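Local coordinates for DNA helicase RecQ (Deinococcus radiodurans, PDB 4Q48), which probably couples ATP hydrolysis to 3'-5' unwinding of duplex DNA, this chain being its catalytic core of two helicase domains, a zinc-binding region and an RQC domain, at residues 54-59 and 117-122; 140-145 and 165-170; 221-226 and 253-258; 429-434 and 449-454; 435-440 and 468-473. All coordinates share one frame; numbering follows the deposited sequence.

Interaction 1: 54-59 and 117-122; sequences LCYQLP and LLYVAP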
# COMPACT_ATOMS: atom_id res chain seq x y z
N LEU A 54 -11.86 -13.19 -4.70
CA LEU A 54 -12.75 -13.49 -5.82
C LEU A 54 -12.01 -13.57 -7.16
O LEU A 54 -12.41 -14.29 -8.07
CB LEU A 54 -13.81 -12.40 -5.89
CG LEU A 54 -14.93 -12.41 -6.92
CD1 LEU A 54 -15.90 -13.54 -6.64
CD2 LEU A 54 -15.65 -11.08 -6.87
N CYS A 55 -10.95 -12.78 -7.26
CA CYS A 55 -10.22 -12.58 -8.49
C CYS A 55 -9.40 -13.78 -8.92
O CYS A 55 -8.94 -13.85 -10.07
CB CYS A 55 -9.34 -11.35 -8.34
SG CYS A 55 -10.34 -9.82 -8.21
N TYR A 56 -9.15 -14.72 -8.01
CA TYR A 56 -8.55 -15.97 -8.43
C TYR A 56 -9.46 -17.15 -8.13
O TYR A 56 -9.43 -18.14 -8.85
CB TYR A 56 -7.18 -16.18 -7.79
CG TYR A 56 -7.14 -16.21 -6.29
CD1 TYR A 56 -7.53 -17.34 -5.59
CD2 TYR A 56 -6.66 -15.12 -5.57
CE1 TYR A 56 -7.48 -17.37 -4.20
CE2 TYR A 56 -6.60 -15.15 -4.18
CZ TYR A 56 -7.01 -16.27 -3.50
OH TYR A 56 -6.94 -16.27 -2.12
N GLN A 57 -10.25 -17.05 -7.07
CA GLN A 57 -11.15 -18.14 -6.69
C GLN A 57 -12.20 -18.40 -7.75
O GLN A 57 -12.49 -19.54 -8.09
CB GLN A 57 -11.84 -17.78 -5.37
CG GLN A 57 -10.92 -17.85 -4.17
CD GLN A 57 -11.58 -17.30 -2.93
OE1 GLN A 57 -12.48 -16.46 -3.00
NE2 GLN A 57 -11.17 -17.80 -1.79
N LEU A 58 -12.76 -17.33 -8.30
CA LEU A 58 -13.80 -17.44 -9.30
C LEU A 58 -13.20 -17.96 -10.63
O LEU A 58 -13.72 -18.91 -11.20
CB LEU A 58 -14.52 -16.10 -9.48
CG LEU A 58 -15.73 -16.00 -10.39
CD1 LEU A 58 -16.60 -17.23 -10.28
CD2 LEU A 58 -16.53 -14.77 -10.01
N PRO A 59 -12.10 -17.34 -11.11
CA PRO A 59 -11.45 -17.96 -12.26
C PRO A 59 -11.07 -19.43 -12.02
O PRO A 59 -11.19 -20.23 -12.96
CB PRO A 59 -10.20 -17.10 -12.47
CG PRO A 59 -10.56 -15.78 -11.89
CD PRO A 59 -11.43 -16.08 -10.72
N LEU A 117 -9.34 -25.44 -5.30
CA LEU A 117 -8.27 -24.57 -4.85
C LEU A 117 -7.28 -25.34 -4.03
O LEU A 117 -7.65 -26.23 -3.27
CB LEU A 117 -8.82 -23.40 -4.03
CG LEU A 117 -9.74 -22.47 -4.79
CD1 LEU A 117 -10.51 -21.64 -3.80
CD2 LEU A 117 -8.94 -21.62 -5.74
N LEU A 118 -6.01 -25.05 -4.24
CA LEU A 118 -4.98 -25.58 -3.39
C LEU A 118 -4.14 -24.43 -2.84
O LEU A 118 -3.48 -23.69 -3.58
CB LEU A 118 -4.10 -26.56 -4.14
CG LEU A 118 -3.01 -27.07 -3.20
CD1 LEU A 118 -3.62 -27.94 -2.13
CD2 LEU A 118 -1.95 -27.82 -3.95
N TYR A 119 -4.21 -24.25 -1.53
CA TYR A 119 -3.39 -23.25 -0.86
C TYR A 119 -2.05 -23.89 -0.47
O TYR A 119 -2.00 -24.92 0.20
CB TYR A 119 -4.14 -22.68 0.35
CG TYR A 119 -5.26 -21.72 -0.04
CD1 TYR A 119 -6.55 -22.16 -0.27
CD2 TYR A 119 -4.99 -20.38 -0.21
CE1 TYR A 119 -7.56 -21.27 -0.64
CE2 TYR A 119 -5.97 -19.50 -0.57
CZ TYR A 119 -7.24 -19.93 -0.78
OH TYR A 119 -8.18 -18.98 -1.15
N VAL A 120 -0.95 -23.27 -0.89
CA VAL A 120 0.34 -23.89 -0.69
C VAL A 120 1.39 -22.86 -0.29
O VAL A 120 1.58 -21.85 -0.94
CB VAL A 120 0.79 -24.65 -1.98
CG1 VAL A 120 0.58 -23.78 -3.21
CG2 VAL A 120 2.22 -25.15 -1.89
N ALA A 121 2.08 -23.14 0.81
CA ALA A 121 3.16 -22.30 1.25
C ALA A 121 4.24 -22.34 0.18
O ALA A 121 4.44 -23.37 -0.47
CB ALA A 121 3.70 -22.79 2.58
N PRO A 122 4.96 -21.22 0.00
CA PRO A 122 6.06 -21.11 -0.96
C PRO A 122 7.11 -22.18 -0.74
O PRO A 122 7.72 -22.70 -1.68
CB PRO A 122 6.64 -19.73 -0.65
CG PRO A 122 5.52 -18.98 -0.05
CD PRO A 122 4.73 -19.97 0.73
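Gln57 reaches across from helix 54-59 to Leu117 and Tyr119 of strand 117-120. Followed outward from CB, its CG lies beside the backbone N (chi1 -72°) and meets Leu117 CD1 at 3.8 Å, the apolar part of the contact. The chain then stays extended (chi2 172°), which carries CD past the leucine toward the phenol. At the tip, Gln57 NE2 donates to Tyr119 OH over 3.3 Å with an N-H...O angle of 147°. The hydroxyl sits somewhat out of the amide plane, and amide and ring stand almost perpendicular. Tyr119 OH has a second partner: Tyr56 OH lies 3.1 Å from Tyr119 OH in a hydrogen bond that either could donate. Tyr56 comes in crosswise to Tyr119, and each hydroxyl lies near the plane of the other ring, at its edge. Two bonds thus grip the buried Tyr119 oxygen, one shared with each of two consecutive helix residues. Trp20 and Leu84 also pack on Gln57, while Val69 touches both tyrosines and Met77 touches Tyr119. The axes of helix 54-59 and strand 117-120 approach to 10.2 Å, a gap that these side chains span. The first turn of helix 50-62 holds Gly51, Lys52 and Ser53, which bind ADP, and its packing over the parallel sheet is that of the helix following the P-loop in a RecA-like helicase domain.

Interaction 2: 140-145 and 165-170; sequences ALFAID and SVLAER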
# COMPACT_ATOMS: atom_id res chain seq x y z
N ALA A 140 -5.55 -25.17 -13.13
CA ALA A 140 -6.25 -24.07 -13.80
C ALA A 140 -5.41 -22.79 -13.83
O ALA A 140 -5.47 -22.06 -14.82
CB ALA A 140 -7.59 -23.81 -13.13
N LEU A 141 -4.63 -22.51 -12.79
CA LEU A 141 -3.79 -21.31 -12.77
C LEU A 141 -2.88 -21.26 -11.56
O LEU A 141 -2.94 -22.10 -10.67
CB LEU A 141 -4.65 -20.05 -12.80
CG LEU A 141 -5.66 -19.93 -11.65
CD1 LEU A 141 -5.11 -19.03 -10.50
CD2 LEU A 141 -7.02 -19.45 -12.14
N PHE A 142 -2.03 -20.24 -11.54
CA PHE A 142 -1.30 -19.84 -10.34
C PHE A 142 -1.75 -18.45 -9.89
O PHE A 142 -1.70 -17.50 -10.68
CB PHE A 142 0.20 -19.81 -10.61
CG PHE A 142 0.80 -21.15 -10.81
CD1 PHE A 142 0.99 -22.00 -9.74
CD2 PHE A 142 1.16 -21.59 -12.08
CE1 PHE A 142 1.57 -23.26 -9.91
CE2 PHE A 142 1.72 -22.83 -12.27
CZ PHE A 142 1.92 -23.68 -11.18
N ALA A 143 -2.18 -18.33 -8.64
CA ALA A 143 -2.42 -17.01 -8.02
C ALA A 143 -1.37 -16.75 -6.99
O ALA A 143 -1.28 -17.48 -5.99
CB ALA A 143 -3.77 -16.94 -7.40
N ILE A 144 -0.56 -15.72 -7.22
CA ILE A 144 0.42 -15.30 -6.22
C ILE A 144 -0.17 -14.16 -5.37
O ILE A 144 -0.27 -13.01 -5.82
CB ILE A 144 1.75 -14.87 -6.88
CG1 ILE A 144 2.42 -16.07 -7.54
CG2 ILE A 144 2.71 -14.35 -5.86
CD1 ILE A 144 2.26 -16.13 -9.06
N ASP A 145 -0.63 -14.50 -4.17
CA ASP A 145 -1.19 -13.52 -3.25
C ASP A 145 -0.08 -12.89 -2.43
O ASP A 145 0.93 -13.55 -2.14
CB ASP A 145 -2.24 -14.12 -2.32
CG ASP A 145 -3.29 -13.10 -1.88
OD1 ASP A 145 -2.96 -11.88 -1.85
OD2 ASP A 145 -4.44 -13.50 -1.58
N SER A 165 10.09 -16.68 -9.60
CA SER A 165 10.58 -16.64 -10.97
C SER A 165 10.11 -17.86 -11.73
O SER A 165 9.68 -17.77 -12.89
CB SER A 165 12.11 -16.60 -11.00
OG SER A 165 12.63 -15.76 -9.98
N VAL A 166 10.19 -18.99 -11.05
CA VAL A 166 10.08 -20.32 -11.64
C VAL A 166 8.69 -20.67 -12.19
O VAL A 166 8.58 -21.49 -13.09
CB VAL A 166 10.51 -21.39 -10.60
CG1 VAL A 166 9.33 -21.81 -9.74
CG2 VAL A 166 11.12 -22.60 -11.27
N LEU A 167 7.62 -20.04 -11.71
CA LEU A 167 6.30 -20.39 -12.22
C LEU A 167 6.22 -20.06 -13.69
O LEU A 167 5.72 -20.86 -14.48
CB LEU A 167 5.18 -19.67 -11.47
CG LEU A 167 5.05 -20.08 -10.01
CD1 LEU A 167 3.81 -19.43 -9.41
CD2 LEU A 167 5.08 -21.60 -9.78
N ALA A 168 6.69 -18.88 -14.07
CA ALA A 168 6.69 -18.49 -15.48
C ALA A 168 7.64 -19.36 -16.33
O ALA A 168 7.45 -19.47 -17.54
CB ALA A 168 7.04 -17.04 -15.61
N GLU A 169 8.66 -19.95 -15.72
CA GLU A 169 9.56 -20.84 -16.46
C GLU A 169 8.94 -22.19 -16.75
O GLU A 169 8.67 -22.53 -17.89
CB GLU A 169 10.86 -21.06 -15.70
CG GLU A 169 12.03 -20.22 -16.19
CD GLU A 169 13.04 -19.93 -15.09
OE1 GLU A 169 13.00 -18.81 -14.51
OE2 GLU A 169 13.86 -20.84 -14.81
N ARG A 170 8.67 -22.94 -15.69
CA ARG A 170 8.25 -24.32 -15.85
C ARG A 170 6.80 -24.45 -16.30
O ARG A 170 6.40 -25.52 -16.78
CB ARG A 170 8.51 -25.09 -14.55
CG ARG A 170 9.97 -25.53 -14.51
CD ARG A 170 10.37 -26.37 -13.33
NE ARG A 170 9.81 -27.69 -13.41
CZ ARG A 170 10.08 -28.68 -12.57
NH1 ARG A 170 10.93 -28.49 -11.57
NH2 ARG A 170 9.50 -29.86 -12.71
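The ring of Phe142 carries Leu167 on one face: CD2 stands 4.0 Å from the ring centroid, 15° off the normal, a CH-pi contact displaced slightly toward the rim. The other methyl of the leucine, CD1, sits at the root of the same ring, 3.7 Å from Phe142 CG and nearly as close to CB. The ring of Phe171 also meets Phe142, with planes at about 60°. Two residues further along the strand, Ile144 reaches toward Leu167 tip to tip, its CD1 3.7 Å from Leu167 CD1. Leu167 CG lies anti to its own carbonyl carbon (chi1 -65°), and the fork beyond it splits the work: CD1 bridges both strand residues, whereas CD2 serves the phenylalanine. Replacing Phe142 by an alanine would probably leave Leu167 CD2 without the aromatic face on which it rests and open a gap between strand and helix. Phe142 and Ile144 point to the helix 165-170 side of the sheet. Ala143 between them turns to the other side, toward Tyr56, and Asp145, which opens the DEAH motif, forms a salt bridge with Lys52. The contact lies within the beta-alpha-beta unit formed by strand 139-145, helix 165-170 and strand 176-180. Its touching groups are hydrocarbon throughout, so this buried join rests on shape, dispersion and exclusion of water rather than on polar bonds.

Interaction 3: 221-226 and 253-258; sequences SPKTQL and AKWLQA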
# COMPACT_ATOMS: atom_id res chain seq x y z
N SER A 221 0.01 19.92 22.64
CA SER A 221 -0.74 19.29 23.73
C SER A 221 -1.64 18.25 23.09
O SER A 221 -2.85 18.43 23.02
CB SER A 221 -1.55 20.29 24.58
OG SER A 221 -0.74 21.20 25.34
N PRO A 222 -1.05 17.15 22.61
CA PRO A 222 -1.85 16.20 21.82
C PRO A 222 -3.04 15.61 22.61
O PRO A 222 -4.12 15.51 22.04
CB PRO A 222 -0.83 15.11 21.45
CG PRO A 222 0.23 15.21 22.47
CD PRO A 222 0.31 16.68 22.86
N LYS A 223 -2.86 15.29 23.90
CA LYS A 223 -3.96 14.81 24.74
C LYS A 223 -5.04 15.91 24.91
O LYS A 223 -6.24 15.61 24.94
CB LYS A 223 -3.45 14.34 26.11
CG LYS A 223 -2.96 12.89 26.10
CD LYS A 223 -2.33 12.41 27.42
CE LYS A 223 -1.30 13.38 27.99
NZ LYS A 223 -0.50 12.81 29.15
N THR A 224 -4.64 17.17 24.95
CA THR A 224 -5.64 18.24 24.99
C THR A 224 -6.39 18.35 23.66
O THR A 224 -7.62 18.52 23.62
CB THR A 224 -5.00 19.60 25.34
OG1 THR A 224 -4.61 19.57 26.72
CG2 THR A 224 -5.97 20.76 25.10
N GLN A 225 -5.64 18.26 22.56
CA GLN A 225 -6.22 18.40 21.23
C GLN A 225 -7.22 17.30 20.97
O GLN A 225 -8.30 17.54 20.40
CB GLN A 225 -5.12 18.38 20.18
CG GLN A 225 -4.55 19.77 19.89
CD GLN A 225 -3.24 19.72 19.10
OE1 GLN A 225 -2.38 18.86 19.35
NE2 GLN A 225 -3.08 20.65 18.18
N LEU A 226 -6.86 16.09 21.42
CA LEU A 226 -7.64 14.90 21.15
C LEU A 226 -8.98 14.96 21.84
O LEU A 226 -10.02 14.69 21.23
CB LEU A 226 -6.89 13.66 21.61
CG LEU A 226 -7.74 12.39 21.51
CD1 LEU A 226 -7.97 12.07 20.05
CD2 LEU A 226 -7.13 11.17 22.22
N ALA A 253 -4.84 5.76 27.89
CA ALA A 253 -6.06 5.02 28.20
C ALA A 253 -6.58 5.43 29.57
O ALA A 253 -7.78 5.58 29.74
CB ALA A 253 -5.82 3.50 28.14
N LYS A 254 -5.71 5.64 30.56
CA LYS A 254 -6.30 5.97 31.86
C LYS A 254 -6.50 7.49 31.99
O LYS A 254 -7.33 7.94 32.78
CB LYS A 254 -5.52 5.41 33.04
CG LYS A 254 -6.53 4.72 34.01
CD LYS A 254 -6.03 4.37 35.41
CE LYS A 254 -7.18 4.40 36.45
NZ LYS A 254 -8.56 4.29 35.86
N TRP A 255 -5.76 8.26 31.20
CA TRP A 255 -6.02 9.69 31.14
C TRP A 255 -7.41 9.92 30.57
O TRP A 255 -8.15 10.80 31.01
CB TRP A 255 -4.96 10.41 30.30
CG TRP A 255 -5.13 11.88 30.25
CD1 TRP A 255 -4.67 12.80 31.14
CD2 TRP A 255 -5.79 12.62 29.22
NE1 TRP A 255 -5.02 14.07 30.75
CE2 TRP A 255 -5.71 13.98 29.56
CE3 TRP A 255 -6.43 12.25 28.03
CZ2 TRP A 255 -6.25 14.98 28.77
CZ3 TRP A 255 -6.98 13.25 27.25
CH2 TRP A 255 -6.89 14.60 27.62
N LEU A 256 -7.77 9.10 29.60
CA LEU A 256 -9.09 9.23 29.01
C LEU A 256 -10.17 8.81 30.00
O LEU A 256 -11.15 9.55 30.20
CB LEU A 256 -9.18 8.40 27.73
CG LEU A 256 -8.60 9.10 26.50
CD1 LEU A 256 -8.67 8.17 25.28
CD2 LEU A 256 -9.29 10.42 26.23
N GLN A 257 -9.98 7.66 30.65
CA GLN A 257 -10.91 7.20 31.68
C GLN A 257 -11.15 8.29 32.73
O GLN A 257 -12.29 8.55 33.13
CB GLN A 257 -10.38 5.93 32.35
CG GLN A 257 -10.32 4.69 31.44
CD GLN A 257 -9.56 3.53 32.09
OE1 GLN A 257 -9.52 3.43 33.31
NE2 GLN A 257 -8.97 2.66 31.28
N ALA A 258 -10.07 8.97 33.11
CA ALA A 258 -10.11 10.07 34.08
C ALA A 258 -11.05 11.19 33.70
O ALA A 258 -11.56 11.88 34.57
CB ALA A 258 -8.69 10.64 34.30
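Lys223 lies along one face of the Trp255 indole, and the tight part of the contact is the aliphatic run of this lysine. Its CB sits over the six-membered ring, 3.8 Å from the centroid and 11° off the normal, in a CH-pi contact. CG follows near Trp255 CE3, and CD is 3.9 Å from Trp255 CD2, at the seam of the two rings. With chi1 at -178°, the indole extends opposite the backbone N and across to helix 222-233. The looser part begins beyond CD: a bend at chi3 (-48°) sets Lys223 NZ over the five-membered ring, but 4.9 Å from its centroid, a distant cation-pi interaction at the solvent side. Thr224 touches the indole only through its backbone N, its side chain directed away. Toward the interior, Leu226 and Leu256 are buried and pack on Leu311 and Ile261, respectively. A serine in place of Trp255 would probably strip the lysine chain of its platform and leave the ammonium group free to swing into solvent. The pair joins two surface helices of the second helicase domain: hydrocarbon against an aromatic face probably supplies most of the adhesion, with the charge adding a weaker electrostatic part.

Interaction 4: 429-434 and 449-454; sequences NRFGAA and LAQGHH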
# COMPACT_ATOMS: atom_id res chain seq x y z
N ASN A 429 17.88 12.54 -18.65
CA ASN A 429 17.36 11.79 -17.52
C ASN A 429 18.37 10.94 -16.78
O ASN A 429 18.12 9.77 -16.49
CB ASN A 429 16.24 10.89 -17.99
CG ASN A 429 15.13 11.66 -18.60
OD1 ASN A 429 14.38 12.31 -17.89
ND2 ASN A 429 15.00 11.62 -19.93
N ARG A 430 19.52 11.53 -16.46
CA ARG A 430 20.64 10.75 -15.96
C ARG A 430 21.54 11.52 -15.01
O ARG A 430 22.29 10.92 -14.25
CB ARG A 430 21.45 10.26 -17.14
CG ARG A 430 22.01 11.42 -17.93
CD ARG A 430 22.48 10.95 -19.28
NE ARG A 430 23.41 9.84 -19.17
CZ ARG A 430 23.68 9.03 -20.18
NH1 ARG A 430 23.04 9.20 -21.34
NH2 ARG A 430 24.54 8.04 -20.02
N PHE A 431 21.46 12.84 -15.03
CA PHE A 431 22.32 13.63 -14.16
C PHE A 431 21.64 13.83 -12.82
O PHE A 431 20.43 13.56 -12.70
CB PHE A 431 22.70 14.96 -14.82
CG PHE A 431 23.62 14.80 -16.00
CD1 PHE A 431 24.99 14.69 -15.82
CD2 PHE A 431 23.11 14.71 -17.29
CE1 PHE A 431 25.83 14.51 -16.91
CE2 PHE A 431 23.95 14.54 -18.37
CZ PHE A 431 25.32 14.45 -18.18
N GLY A 432 22.43 14.21 -11.81
CA GLY A 432 21.98 14.31 -10.43
C GLY A 432 21.49 15.69 -10.11
O GLY A 432 21.76 16.65 -10.85
N ALA A 433 20.80 15.81 -8.99
CA ALA A 433 20.18 17.07 -8.58
C ALA A 433 21.15 18.25 -8.63
O ALA A 433 20.80 19.35 -9.08
CB ALA A 433 19.61 16.92 -7.18
N ALA A 434 22.36 18.04 -8.11
CA ALA A 434 23.37 19.11 -8.09
C ALA A 434 23.78 19.54 -9.50
O ALA A 434 23.84 20.74 -9.80
CB ALA A 434 24.58 18.67 -7.31
N LEU A 449 30.91 21.49 -18.65
CA LEU A 449 31.65 21.73 -19.89
C LEU A 449 31.96 20.40 -20.58
O LEU A 449 31.89 20.28 -21.80
CB LEU A 449 32.94 22.51 -19.59
CG LEU A 449 32.71 23.93 -19.03
CD1 LEU A 449 34.00 24.61 -18.55
CD2 LEU A 449 31.99 24.83 -20.02
N ALA A 450 32.28 19.39 -19.77
CA ALA A 450 32.53 18.04 -20.27
C ALA A 450 31.36 17.43 -21.09
O ALA A 450 31.60 16.57 -21.95
CB ALA A 450 32.87 17.12 -19.11
N GLN A 451 30.12 17.84 -20.81
CA GLN A 451 28.94 17.29 -21.49
C GLN A 451 28.35 18.27 -22.52
O GLN A 451 27.40 17.93 -23.24
CB GLN A 451 27.87 16.87 -20.48
CG GLN A 451 28.32 15.88 -19.42
CD GLN A 451 28.29 14.45 -19.91
OE1 GLN A 451 27.72 14.17 -20.96
NE2 GLN A 451 28.90 13.55 -19.16
N GLY A 452 28.93 19.47 -22.57
CA GLY A 452 28.55 20.51 -23.52
C GLY A 452 27.38 21.37 -23.06
O GLY A 452 26.97 22.33 -23.73
N HIS A 453 26.91 21.05 -21.86
CA HIS A 453 25.68 21.63 -21.34
C HIS A 453 25.73 23.13 -21.25
O HIS A 453 24.69 23.76 -21.10
CB HIS A 453 25.40 21.03 -19.97
CG HIS A 453 25.01 19.59 -20.03
ND1 HIS A 453 24.87 18.81 -18.91
CD2 HIS A 453 24.66 18.82 -21.08
CE1 HIS A 453 24.48 17.60 -19.27
NE2 HIS A 453 24.34 17.58 -20.58
N HIS A 454 26.91 23.72 -21.40
CA HIS A 454 27.05 25.16 -21.22
C HIS A 454 26.43 25.97 -22.36
O HIS A 454 26.14 27.15 -22.19
CB HIS A 454 28.53 25.55 -21.04
CG HIS A 454 29.45 25.01 -22.09
ND1 HIS A 454 29.89 23.70 -22.09
CD2 HIS A 454 30.03 25.61 -23.15
CE1 HIS A 454 30.69 23.51 -23.12
NE2 HIS A 454 30.79 24.65 -23.78
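Gln451 is the first residue of 449-454 to touch Phe431, at the last turn of its helix. A bend at chi2 (-83°) turns its amide to the edge of the phenylalanine ring, with Gln451 CD 3.4 Å from Phe431 CZ and close to the ring plane. Amide and ring planes stand 74° apart, so the two flat groups do not stack. Gly452 follows with positive phi, where a Schellman motif ends the helix. Beyond the glycine comes His453, whose CE1 edge is directed at the face of Phe431 in an offset edge-to-face pair: centroids 4.8 Å apart, planes at 79°. Gln451 CB lies 3.6 Å above the plane of the His453 ring, over its centre, so the root of the Gln451 side chain covers one face of the imidazole. His453 ND1 is probably hydrogen-bonded to His435 NE2, which would limit the rotation of the imidazole, and His435 also stacks on Phe431. His454 turns off to pack on Leu449 and Val448. The contact lies in the RQC domain: Phe431, backbone-bonded to Leu491, stands just before helix 433-441, Ala433 and Ala434 at the start of that helix pack on Arg471 of helix 467-479, and helix 446-451 runs through Gly452 into the short 3-10 turn of His453 and His454.

Interaction 5: 435-440 and 468-473; sequences HLTDVL and KLWRSV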
# COMPACT_ATOMS: atom_id res chain seq x y z
N HIS A 435 24.04 18.57 -10.38
CA HIS A 435 24.38 18.86 -11.76
C HIS A 435 23.29 19.63 -12.50
O HIS A 435 23.55 20.67 -13.11
CB HIS A 435 24.70 17.59 -12.54
CG HIS A 435 25.18 17.86 -13.93
ND1 HIS A 435 26.51 18.12 -14.21
CD2 HIS A 435 24.51 17.97 -15.10
CE1 HIS A 435 26.63 18.36 -15.51
NE2 HIS A 435 25.44 18.27 -16.07
N LEU A 436 22.06 19.12 -12.43
CA LEU A 436 20.90 19.79 -12.98
C LEU A 436 20.84 21.25 -12.50
O LEU A 436 20.54 22.18 -13.27
CB LEU A 436 19.64 19.05 -12.57
CG LEU A 436 19.42 17.66 -13.15
CD1 LEU A 436 18.11 17.05 -12.64
CD2 LEU A 436 19.40 17.71 -14.66
N THR A 437 21.14 21.44 -11.22
CA THR A 437 21.05 22.75 -10.60
C THR A 437 22.09 23.68 -11.20
O THR A 437 21.85 24.89 -11.33
CB THR A 437 21.23 22.65 -9.08
OG1 THR A 437 20.26 21.74 -8.53
CG2 THR A 437 21.12 24.00 -8.42
N ASP A 438 23.24 23.10 -11.58
CA ASP A 438 24.32 23.84 -12.24
C ASP A 438 23.86 24.35 -13.58
O ASP A 438 24.06 25.53 -13.93
CB ASP A 438 25.57 22.97 -12.45
CG ASP A 438 26.49 22.93 -11.24
OD1 ASP A 438 26.45 23.89 -10.43
OD2 ASP A 438 27.23 21.92 -11.10
N VAL A 439 23.23 23.45 -14.34
CA VAL A 439 22.72 23.80 -15.64
C VAL A 439 21.68 24.90 -15.48
O VAL A 439 21.74 25.94 -16.14
CB VAL A 439 22.10 22.57 -16.35
CG1 VAL A 439 21.48 22.99 -17.67
CG2 VAL A 439 23.14 21.47 -16.56
N LEU A 440 20.75 24.67 -14.56
CA LEU A 440 19.71 25.66 -14.30
C LEU A 440 20.29 27.04 -13.96
O LEU A 440 19.73 28.06 -14.35
CB LEU A 440 18.81 25.18 -13.18
CG LEU A 440 17.81 24.09 -13.58
CD1 LEU A 440 17.16 23.44 -12.34
CD2 LEU A 440 16.74 24.69 -14.49
N LYS A 468 19.60 26.87 -3.39
CA LYS A 468 18.78 26.21 -2.37
C LYS A 468 17.35 25.91 -2.85
O LYS A 468 16.77 24.87 -2.52
CB LYS A 468 18.77 27.04 -1.07
CG LYS A 468 17.81 28.25 -1.05
CD LYS A 468 17.84 29.00 0.29
CE LYS A 468 16.66 28.59 1.18
NZ LYS A 468 16.54 29.39 2.46
N LEU A 469 16.80 26.82 -3.63
CA LEU A 469 15.45 26.69 -4.12
C LEU A 469 15.30 25.53 -5.12
O LEU A 469 14.30 24.79 -5.11
CB LEU A 469 15.04 27.98 -4.80
CG LEU A 469 13.61 28.01 -5.28
CD1 LEU A 469 12.97 29.28 -4.82
CD2 LEU A 469 13.60 27.90 -6.79
N TRP A 470 16.30 25.39 -5.99
CA TRP A 470 16.24 24.38 -7.01
C TRP A 470 16.29 23.02 -6.39
O TRP A 470 15.52 22.15 -6.78
CB TRP A 470 17.37 24.55 -8.01
CG TRP A 470 17.11 25.67 -8.92
CD1 TRP A 470 17.86 26.81 -9.07
CD2 TRP A 470 16.01 25.79 -9.82
NE1 TRP A 470 17.27 27.64 -10.00
CE2 TRP A 470 16.14 27.03 -10.48
CE3 TRP A 470 14.92 24.97 -10.13
CZ2 TRP A 470 15.21 27.47 -11.44
CZ3 TRP A 470 14.00 25.42 -11.08
CH2 TRP A 470 14.15 26.65 -11.72
N ARG A 471 17.17 22.85 -5.41
CA ARG A 471 17.34 21.55 -4.77
C ARG A 471 16.03 21.19 -4.12
O ARG A 471 15.61 20.01 -4.10
CB ARG A 471 18.47 21.57 -3.75
CG ARG A 471 19.87 21.62 -4.34
CD ARG A 471 20.13 20.50 -5.35
NE ARG A 471 20.44 19.23 -4.72
CZ ARG A 471 21.66 18.85 -4.36
NH1 ARG A 471 22.69 19.68 -4.56
NH2 ARG A 471 21.86 17.66 -3.80
N SER A 472 15.38 22.23 -3.58
CA SER A 472 14.06 22.12 -2.97
C SER A 472 12.98 21.72 -3.99
O SER A 472 12.26 20.73 -3.79
CB SER A 472 13.70 23.43 -2.28
OG SER A 472 12.31 23.51 -2.06
N VAL A 473 12.91 22.48 -5.09
CA VAL A 473 11.98 22.18 -6.17
C VAL A 473 12.20 20.75 -6.62
O VAL A 473 11.23 19.99 -6.80
CB VAL A 473 12.16 23.13 -7.39
CG1 VAL A 473 11.56 22.52 -8.63
CG2 VAL A 473 11.54 24.49 -7.15
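Thr437 and Trp470 face each other, CA atoms 6.2 Å apart, where the axes of helix 435-440 and helix 468-473 approach to 9.7 Å with N-to-C directions at 128°. Thr437 CG2 is 3.8 Å from Trp470 CB, a methyl set against the root of the indole. Its OG1 lies 3.4 Å from Arg471 CD, a polar-to-aliphatic contact; the hydrogen bond of this hydroxyl goes back along its own helix to Ala433 O. The Arg471 chain bends at chi2 and again at chi3, and the first bend brings CD beside the threonine oxygen. One turn on, Leu440 covers a face of the Trp470 indole: its CD1 stands 3.8 Å from the centroid of the six-membered ring, 24° off the normal, and 3.5 Å from Trp470 CE3. The indole nitrogen is satisfied as well, Trp470 NE1 bonding to Gly462 O, a bond that would help hold the indole with its face to the leucine methyl. Both helices belong to the RQC domain, a winged-helix fold in this family. Helix 414-426 completes the core, with Glu416 and Met419 against Trp470 and Ala423 against Leu440, while helix 446-451 touches helix 433-441 through His435 and Asp438.

Overall arrangement
Interactions 1 and 2 share the first helicase domain, their centres 11 Å apart; both reach the same parallel sheet, and Tyr56 of helix 50-62 packs on strand 139-145, its CB 3.5 Å from Ala143 CB. Interaction 1 is beside the ADP-binding residues: the side chain of Gln57 comes within about 3 Å of that of Ser53, and in interaction 2 the side chain of Ile144 is about 10 Å from that of Lys52. Interactions 4 and 5 share helix 433-441 in the RQC domain, with His453 ND1 2.9 Å from His435 NE2, a probable hydrogen bond. Interaction 3, in the second helicase domain, stands apart, its centre 45 Å from those of interactions 1 and 5.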